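Local atomic coordinates of putative modification methylase (Thermus thermophilus, PDB entry 2ZIG), a protein that probably methylates cytosine at N4 in DNA, using S-adenosyl-L-methionine as methyl donor, as a member of the N(4)/N(6)-methyltransferase family. Residues 79-87 with 123-131. Sequence-based numbering, arbitrary orientation.
Sequences VWREVFRLL and CRKLGFDNL
F84 and F128 meet as a T-shaped (edge-to-face) pair: the ring planes stand at 89°, the centroids are 5.1 Å apart, and the CD2 edge of F84 lies over the centre of one F128 face. With CG anti to the backbone N (chi1 -178°), the F84 ring swings to F128, while the backbone, directing CB at the other segment, sets F84 CB 3.6 Å from F128 CZ. Around the rim of F128, L87 CD2 lies near the ring plane, 3.9 Å from CE1, and W80 O approaches CE2 at 3.7 Å. Replacing F128 by an alanine removes this ring and would probably leave the F84 edge without its aromatic face and a gap beside W80 and L87. Two residues before F128, L126 divides its methyls: CD1 presses on W80 CB at 3.4 Å, while CD2 sits over the centre of the R81 guanidinium face, 3.9 Å from CZ. C123 SG sits over one face of the five-membered ring of the W80 indole, 4.4 Å from its centroid and 23° off its normal, a sulfur-aromatic contact. G127, with positive phi, closes helix 115-125 with a Schellman motif, and F128 then leads into strand 129-137. W80 and F128 also touch L93 of strand 91-97, so the contact joins helix 66-86 to a helix-to-strand turn over the central sheet of the Rossmann-like methyltransferase fold.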
# COMPACT_ATOMS: atom_id res chain seq x y z
N VAL B 79 4.27 -8.80 18.41
CA VAL B 79 5.52 -8.05 18.38
C VAL B 79 5.20 -6.56 18.29
O VAL B 79 5.78 -5.75 19.02
CB VAL B 79 6.38 -8.46 17.16
CG1 VAL B 79 7.63 -7.60 17.10
CG2 VAL B 79 6.74 -9.93 17.26
N TRP B 80 4.28 -6.20 17.41
CA TRP B 80 3.89 -4.80 17.24
C TRP B 80 3.34 -4.25 18.57
O TRP B 80 3.51 -3.07 18.89
CB TRP B 80 2.82 -4.65 16.14
CG TRP B 80 3.14 -5.28 14.79
CD1 TRP B 80 2.25 -5.86 13.93
CD2 TRP B 80 4.43 -5.38 14.15
NE1 TRP B 80 2.90 -6.31 12.81
CE2 TRP B 80 4.23 -6.04 12.92
CE3 TRP B 80 5.73 -4.99 14.51
CZ2 TRP B 80 5.29 -6.31 12.03
CZ3 TRP B 80 6.78 -5.26 13.63
CH2 TRP B 80 6.55 -5.91 12.40
N ARG B 81 2.68 -5.12 19.35
CA ARG B 81 2.13 -4.71 20.65
C ARG B 81 3.23 -4.26 21.59
O ARG B 81 3.11 -3.23 22.24
CB ARG B 81 1.36 -5.85 21.32
CG ARG B 81 -0.06 -6.02 20.85
CD ARG B 81 -0.90 -6.74 21.89
NE ARG B 81 -2.26 -6.99 21.40
CZ ARG B 81 -2.55 -7.81 20.40
NH1 ARG B 81 -1.58 -8.47 19.78
NH2 ARG B 81 -3.81 -7.96 20.01
N GLU B 82 4.29 -5.05 21.68
CA GLU B 82 5.41 -4.68 22.54
C GLU B 82 6.09 -3.42 22.00
O GLU B 82 6.48 -2.54 22.77
CB GLU B 82 6.44 -5.82 22.61
CG GLU B 82 6.01 -7.00 23.47
CD GLU B 82 5.55 -6.56 24.85
OE1 GLU B 82 6.28 -5.81 25.52
OE2 GLU B 82 4.44 -6.97 25.26
N VAL B 83 6.24 -3.34 20.68
CA VAL B 83 6.86 -2.17 20.07
C VAL B 83 6.08 -0.92 20.48
O VAL B 83 6.67 0.09 20.84
CB VAL B 83 6.86 -2.26 18.52
CG1 VAL B 83 7.20 -0.88 17.91
CG2 VAL B 83 7.89 -3.30 18.07
N PHE B 84 4.76 -1.01 20.43
CA PHE B 84 3.94 0.14 20.78
C PHE B 84 4.19 0.57 22.22
O PHE B 84 4.14 1.76 22.55
CB PHE B 84 2.46 -0.19 20.58
CG PHE B 84 1.53 0.95 20.88
CD1 PHE B 84 1.06 1.16 22.17
CD2 PHE B 84 1.15 1.84 19.88
CE1 PHE B 84 0.21 2.24 22.46
CE2 PHE B 84 0.31 2.91 20.17
CZ PHE B 84 -0.16 3.11 21.46
N ARG B 85 4.47 -0.40 23.08
CA ARG B 85 4.71 -0.13 24.48
C ARG B 85 6.12 0.41 24.71
O ARG B 85 6.34 1.30 25.53
CB ARG B 85 4.50 -1.42 25.28
CG ARG B 85 4.15 -1.20 26.73
CD ARG B 85 5.30 -1.59 27.61
NE ARG B 85 5.79 -2.93 27.30
CZ ARG B 85 6.87 -3.46 27.84
NH1 ARG B 85 7.57 -2.76 28.73
NH2 ARG B 85 7.28 -4.67 27.49
N LEU B 86 7.09 -0.12 23.96
CA LEU B 86 8.48 0.30 24.07
C LEU B 86 8.69 1.70 23.49
O LEU B 86 9.47 2.50 24.00
CB LEU B 86 9.38 -0.70 23.34
CG LEU B 86 9.87 -1.96 24.06
CD1 LEU B 86 8.81 -2.51 24.98
CD2 LEU B 86 10.26 -2.99 23.01
N LEU B 87 7.99 1.99 22.40
CA LEU B 87 8.11 3.28 21.73
C LEU B 87 7.76 4.45 22.65
O LEU B 87 6.83 4.36 23.47
CB LEU B 87 7.18 3.28 20.51
CG LEU B 87 7.68 3.67 19.12
CD1 LEU B 87 8.98 2.96 18.77
CD2 LEU B 87 6.59 3.34 18.11
N CYS B 123 -2.20 -2.78 12.58
CA CYS B 123 -1.49 -1.83 13.43
C CYS B 123 -2.44 -0.79 14.00
O CYS B 123 -2.23 -0.30 15.11
CB CYS B 123 -0.36 -1.15 12.66
SG CYS B 123 1.19 -2.12 12.59
N ARG B 124 -3.49 -0.46 13.26
CA ARG B 124 -4.46 0.51 13.76
C ARG B 124 -5.16 -0.09 14.98
O ARG B 124 -5.31 0.58 16.00
CB ARG B 124 -5.51 0.81 12.69
CG ARG B 124 -6.60 1.76 13.17
CD ARG B 124 -7.82 1.63 12.28
NE ARG B 124 -7.40 1.67 10.89
CZ ARG B 124 -8.00 1.01 9.91
NH1 ARG B 124 -9.05 0.24 10.14
NH2 ARG B 124 -7.51 1.10 8.68
N LYS B 125 -5.57 -1.35 14.86
CA LYS B 125 -6.24 -2.04 15.95
C LYS B 125 -5.38 -2.01 17.21
O LYS B 125 -5.88 -2.18 18.31
CB LYS B 125 -6.51 -3.51 15.59
CG LYS B 125 -7.00 -3.74 14.17
CD LYS B 125 -8.36 -3.13 13.92
CE LYS B 125 -8.87 -3.50 12.54
NZ LYS B 125 -8.90 -4.98 12.34
N LEU B 126 -4.08 -1.82 17.02
CA LEU B 126 -3.16 -1.78 18.15
C LEU B 126 -2.97 -0.37 18.73
O LEU B 126 -2.30 -0.21 19.74
CB LEU B 126 -1.81 -2.38 17.76
CG LEU B 126 -1.86 -3.80 17.19
CD1 LEU B 126 -0.45 -4.34 17.08
CD2 LEU B 126 -2.70 -4.70 18.10
N GLY B 127 -3.54 0.64 18.08
CA GLY B 127 -3.42 2.00 18.57
C GLY B 127 -2.51 2.94 17.80
O GLY B 127 -2.45 4.13 18.09
N PHE B 128 -1.79 2.41 16.81
CA PHE B 128 -0.88 3.21 16.00
C PHE B 128 -1.59 4.23 15.11
O PHE B 128 -2.71 3.99 14.65
CB PHE B 128 -0.05 2.29 15.09
CG PHE B 128 1.09 1.63 15.79
CD1 PHE B 128 2.23 2.36 16.12
CD2 PHE B 128 1.03 0.28 16.12
CE1 PHE B 128 3.30 1.75 16.77
CE2 PHE B 128 2.10 -0.33 16.77
CZ PHE B 128 3.23 0.41 17.10
N ASP B 129 -0.95 5.37 14.87
CA ASP B 129 -1.50 6.38 13.97
C ASP B 129 -0.88 6.06 12.63
O ASP B 129 0.35 6.06 12.49
CB ASP B 129 -1.07 7.80 14.33
CG ASP B 129 -1.97 8.44 15.35
OD1 ASP B 129 -3.19 8.20 15.31
OD2 ASP B 129 -1.45 9.22 16.18
N ASN B 130 -1.69 5.79 11.62
CA ASN B 130 -1.11 5.49 10.33
C ASN B 130 -0.62 6.74 9.60
O ASN B 130 -1.33 7.74 9.52
CB ASN B 130 -2.12 4.75 9.45
CG ASN B 130 -1.59 4.51 8.06
OD1 ASN B 130 -1.94 5.22 7.12
ND2 ASN B 130 -0.73 3.50 7.91
N LEU B 131 0.60 6.68 9.09
CA LEU B 131 1.18 7.77 8.33
C LEU B 131 1.34 7.23 6.89
O LEU B 131 1.20 6.03 6.65
CB LEU B 131 2.54 8.15 8.91
CG LEU B 131 2.63 9.29 9.94
CD1 LEU B 131 1.40 9.35 10.81
CD2 LEU B 131 3.89 9.10 10.78